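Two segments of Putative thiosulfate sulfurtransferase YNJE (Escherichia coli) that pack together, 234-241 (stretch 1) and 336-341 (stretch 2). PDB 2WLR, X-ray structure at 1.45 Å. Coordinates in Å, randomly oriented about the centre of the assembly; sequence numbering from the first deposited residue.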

ATOM      1  N   LEU A 234       2.775   4.219   7.368  1.00  8.38           N
ATOM      2  CA  LEU A 234       2.637   5.552   6.786  1.00  8.41           C
ATOM      3  C   LEU A 234       2.588   5.459   5.267  1.00  9.33           C
ATOM      4  O   LEU A 234       3.550   5.094   4.629  1.00  9.13           O
ATOM      5  N   ASP A 235       1.453   5.839   4.705  1.00  9.34           N
ATOM      6  CA  ASP A 235       1.188   5.707   3.265  1.00  9.37           C
ATOM      7  C   ASP A 235       2.174   6.613   2.539  1.00  9.16           C
ATOM      8  O   ASP A 235       2.245   7.802   2.844  1.00 10.24           O
ATOM      9  N   GLY A 236       2.962   6.037   1.634  1.00  8.99           N
ATOM     10  CA  GLY A 236       3.927   6.799   0.876  1.00  9.01           C
ATOM     11  C   GLY A 236       5.266   6.979   1.568  1.00 10.29           C
ATOM     12  O   GLY A 236       6.235   7.474   0.962  1.00 13.13           O
ATOM     13  N   GLY A 237       5.354   6.563   2.817  1.00 11.20           N
ATOM     14  CA  GLY A 237       6.604   6.594   3.538  1.00 11.12           C
ATOM     15  C   GLY A 237       7.100   7.956   3.947  1.00 11.15           C
ATOM     16  O   GLY A 237       6.385   8.932   3.969  1.00 10.47           O
ATOM     17  N   TRP A 238       8.396   7.992   4.236  1.00 11.00           N
ATOM     18  CA  TRP A 238       9.073   9.185   4.705  1.00 11.00           C
ATOM     19  C   TRP A 238       8.863  10.405   3.837  1.00 11.67           C
ATOM     20  O   TRP A 238       8.740  11.498   4.357  1.00 11.61           O
ATOM     21  N   GLN A 239       8.868  10.218   2.526  1.00 11.33           N
ATOM     22  CA  GLN A 239       8.822  11.382   1.642  1.00 12.38           C
ATOM     23  C   GLN A 239       7.569  12.210   1.894  1.00 11.44           C
ATOM     24  O   GLN A 239       7.589  13.432   1.733  1.00 13.36           O
ATOM     25  N   THR A 240       6.464  11.571   2.262  1.00 10.87           N
ATOM     26  CA  THR A 240       5.242  12.321   2.551  1.00  9.97           C
ATOM     27  C   THR A 240       5.391  13.214   3.802  1.00 10.39           C
ATOM     28  O   THR A 240       4.807  14.298   3.859  1.00 10.59           O
ATOM     29  N   TRP A 241       6.097  12.739   4.813  1.00 10.00           N
ATOM     30  CA  TRP A 241       6.424  13.555   5.984  1.00 10.11           C
ATOM     31  C   TRP A 241       7.306  14.733   5.613  1.00 12.52           C
ATOM     32  O   TRP A 241       7.040  15.866   6.023  1.00 13.62           O
ATOM     33  N   PRO A 336       1.287   9.493  -7.926  1.00  9.20           N
ATOM     34  CA  PRO A 336       2.464  10.301  -8.213  1.00 10.02           C
ATOM     35  C   PRO A 336       3.193  10.807  -6.980  1.00 11.13           C
ATOM     36  O   PRO A 336       4.341  11.204  -7.093  1.00 12.59           O
ATOM     37  N   ASP A 337       2.536  10.798  -5.814  1.00 10.01           N
ATOM     38  CA  ASP A 337       3.160  11.193  -4.550  1.00 10.41           C
ATOM     39  C   ASP A 337       3.622  10.005  -3.704  1.00  9.46           C
ATOM     40  O   ASP A 337       4.008  10.186  -2.540  1.00 11.12           O
ATOM     41  N   GLY A 338       3.569   8.799  -4.262  1.00  9.09           N
ATOM     42  CA  GLY A 338       4.093   7.635  -3.600  1.00  8.53           C
ATOM     43  C   GLY A 338       3.103   6.860  -2.740  1.00  8.20           C
ATOM     44  O   GLY A 338       3.420   5.796  -2.261  1.00  9.30           O
ATOM     45  N   THR A 339       1.901   7.404  -2.595  1.00  8.57           N
ATOM     46  CA  THR A 339       0.848   6.768  -1.821  1.00  7.62           C
ATOM     47  C   THR A 339       0.188   5.633  -2.578  1.00  8.36           C
ATOM     48  O   THR A 339       0.330   5.533  -3.779  1.00  9.82           O
HETATM   49  N   MSE A 340      -0.556   4.790  -1.872  1.00  7.37           N
HETATM   50  CA  MSE A 340      -1.209   3.638  -2.478  1.00  7.81           C
HETATM   51  C   MSE A 340      -2.241   4.082  -3.478  1.00  7.71           C
HETATM   52  O   MSE A 340      -3.149   4.886  -3.168  1.00  6.99           O
ATOM     53  N   ARG A 341      -2.176   3.521  -4.698  1.00  8.01           N
ATOM     54  CA  ARG A 341      -3.205   3.751  -5.720  1.00  9.68           C
ATOM     55  C   ARG A 341      -4.570   3.276  -5.254  1.00  8.44           C
ATOM     56  O   ARG A 341      -4.659   2.436  -4.355  1.00  8.86           O
TER

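This is a small, mostly polar contact between a turn leading into a helix and a loop, built around one aspartate side chain, a pair of glycines, two threonine methyls and two waters. It buries 221 Å² in total, counting both sides.

Asp235 makes the only direct hydrogen bond between the stretches. Its CA-to-CB bond points sideways, but chi1 is t and the carboxylate ends up nearer stretch 2. The backbone N of Met340 donates to Asp235 OD1, with an N to OD1 distance of 2.8 Å and a favourable angle of 156° at the hydrogen. Asp235 OD1 also lies 3.4 Å from Thr339 CA. Asp235 OD2 comes within 3.5 Å of Thr339 CB. Water 1 sits 2.7 Å from Asp235 OD2 and 2.8 Å from Met340 O, between the carboxylate and the backbone of stretch 2.

Next to it, Gly236 lets the two backbones come close. Gly236 CA is 4.1 Å from Thr339 CA, and Gly236 CA makes a CA-H...O contact with Gly338 O at 3.3 Å. A CB on Gly236 would point toward stretch 2, sit tight against Thr339 CG2 at 3.2 Å, and clash with Thr240 CG2 at 2.6 Å. Phi and psi of 86° and -7° call for glycine in any case. They belong to the type II turn from Leu234 to Gly237, closed by Gly237 N to Leu234 O at 2.9 Å. Gly338 has similar backbone angles, which also call for glycine.

Thr240, on the helix, points toward stretch 2 with chi1 p. Thr240 CG2 faces the partner, 4.0 Å from Asp337 O and 4.2 Å from Thr339 CG2. Thr240 OG1 donates back to Gly237 O at 2.9 Å, so the hydroxyl is used within stretch 1 and the methyl is left for the contact.

Thr339 points sideways, also with chi1 p. Thr339 N donates to Asp337 OD1 at 3.1 Å, and Thr339 OG1 lies 2.6 Å from the same Asp337 OD1. Asp337, chi1 p, thus braces its own loop, while its carbonyl serves the contact. Water 2 donates to Asp337 O at 2.7 Å and to Gly236 O at 2.8 Å, bridging the two backbones.

The selenomethionine Met340 has chi1 t and chi2 t, and its end leads away; Met340 CB stays 3.7 Å from Asp235 OD1. Leu234, Trp238 and Trp241 are buried but do not reach stretch 2.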

ATOM      1  CB  LEU A 234       3.786   6.470   7.211  1.00  9.28           C
ATOM      2  CG  LEU A 234       3.842   7.876   6.618  1.00  8.94           C
ATOM      3  CD1 LEU A 234       2.557   8.677   6.924  1.00 10.97           C
ATOM      4  CD2 LEU A 234       5.055   8.641   7.127  1.00 10.84           C
ATOM      5  CB  ASP A 235      -0.256   6.144   3.024  1.00  9.99           C
ATOM      6  CG  ASP A 235      -0.791   5.784   1.647  1.00  9.31           C
ATOM      7  OD1 ASP A 235      -0.155   5.019   0.908  1.00 11.51           O
ATOM      8  OD2 ASP A 235      -1.871   6.332   1.347  1.00 10.91           O
ATOM      9  CB  TRP A 238      10.568   8.892   4.799  1.00 11.88           C
ATOM     10  CG  TRP A 238      11.392  10.151   4.912  1.00 11.01           C
ATOM     11  CD1 TRP A 238      12.119  10.723   3.918  1.00 13.65           C
ATOM     12  CD2 TRP A 238      11.509  11.015   6.059  1.00 11.40           C
ATOM     13  NE1 TRP A 238      12.693  11.892   4.371  1.00 14.28           N
ATOM     14  CE2 TRP A 238      12.331  12.091   5.678  1.00 13.80           C
ATOM     15  CE3 TRP A 238      10.961  11.007   7.350  1.00 11.92           C
ATOM     16  CZ2 TRP A 238      12.680  13.120   6.569  1.00 14.05           C
ATOM     17  CZ3 TRP A 238      11.311  12.031   8.237  1.00 13.97           C
ATOM     18  CH2 TRP A 238      12.156  13.078   7.818  1.00 13.93           C
ATOM     19  CB  GLN A 239       8.924  10.974   0.182  1.00 12.77           C
ATOM     20  CG  GLN A 239       9.279  12.152  -0.749  1.00 16.95           C
ATOM     21  CD  GLN A 239      10.536  12.875  -0.321  1.00 20.53           C
ATOM     22  OE1 GLN A 239      11.538  12.250   0.041  1.00 23.11           O
ATOM     23  NE2 GLN A 239      10.496  14.205  -0.361  1.00 23.58           N
ATOM     24  CB  THR A 240       3.980  11.419   2.707  1.00 10.24           C
ATOM     25  OG1 THR A 240       4.048  10.603   3.888  1.00 11.14           O
ATOM     26  CG2 THR A 240       3.712  10.575   1.433  1.00 10.61           C
ATOM     27  CB  TRP A 241       7.113  12.705   7.052  1.00 10.35           C
ATOM     28  CG  TRP A 241       7.287  13.444   8.359  1.00  9.41           C
ATOM     29  CD1 TRP A 241       8.326  14.226   8.730  1.00 11.40           C
ATOM     30  CD2 TRP A 241       6.391  13.413   9.467  1.00  8.93           C
ATOM     31  NE1 TRP A 241       8.134  14.707   9.975  1.00 10.91           N
ATOM     32  CE2 TRP A 241       6.959  14.209  10.483  1.00  9.79           C
ATOM     33  CE3 TRP A 241       5.170  12.781   9.720  1.00  9.55           C
ATOM     34  CZ2 TRP A 241       6.326  14.425  11.690  1.00 10.79           C
ATOM     35  CZ3 TRP A 241       4.563  12.984  10.903  1.00  9.55           C
ATOM     36  CH2 TRP A 241       5.141  13.788  11.903  1.00  8.88           C
ATOM     37  CB  PRO A 336       1.884  11.460  -9.007  1.00  9.43           C
ATOM     38  CG  PRO A 336       0.747  10.848  -9.755  1.00  9.02           C
ATOM     39  CD  PRO A 336       0.126   9.943  -8.714  1.00 10.38           C
ATOM     40  CB  ASP A 337       2.194  12.074  -3.738  1.00 10.73           C
ATOM     41  CG  ASP A 337       0.921  11.346  -3.335  1.00 10.88           C
ATOM     42  OD1 ASP A 337       0.806  10.136  -3.661  1.00  9.99           O
ATOM     43  OD2 ASP A 337       0.086  11.997  -2.666  1.00 10.66           O
ATOM     44  CB  THR A 339      -0.213   7.820  -1.396  1.00  7.99           C
ATOM     45  OG1 THR A 339      -0.824   8.416  -2.551  1.00  8.30           O
ATOM     46  CG2 THR A 339       0.417   8.877  -0.492  1.00  8.56           C
HETATM   47  CB  MSE A 340      -1.878   2.756  -1.402  1.00  8.29           C
HETATM   48  CG  MSE A 340      -2.414   1.440  -1.961  1.00  8.73           C
HETATM   49 SE   MSE A 340      -3.712   0.597  -0.840  1.00 12.56          SE
HETATM   50  CE  MSE A 340      -5.153   1.823  -1.205  1.00 16.11           C
ATOM     51  CB  ARG A 341      -2.863   3.019  -7.011  1.00 11.11           C
ATOM     52  CG  ARG A 341      -1.729   3.641  -7.765  1.00 14.60           C
ATOM     53  CD  ARG A 341      -1.462   2.813  -9.007  1.00 18.18           C
ATOM     54  NE  ARG A 341      -2.507   2.991 -10.000  1.00 18.58           N
ATOM     55  CZ  ARG A 341      -2.709   2.196 -11.042  1.00 18.65           C
ATOM     56  NH1 ARG A 341      -1.948   1.120 -11.237  1.00 18.34           N
ATOM     57  NH2 ARG A 341      -3.676   2.486 -11.902  1.00 20.50           N
TER
HETATM   58  O   HOH W   1      -3.489   6.158  -0.751  1.00  8.01           O
HETATM   59  O   HOH W   2       6.155   9.288  -1.114  1.00 26.18           O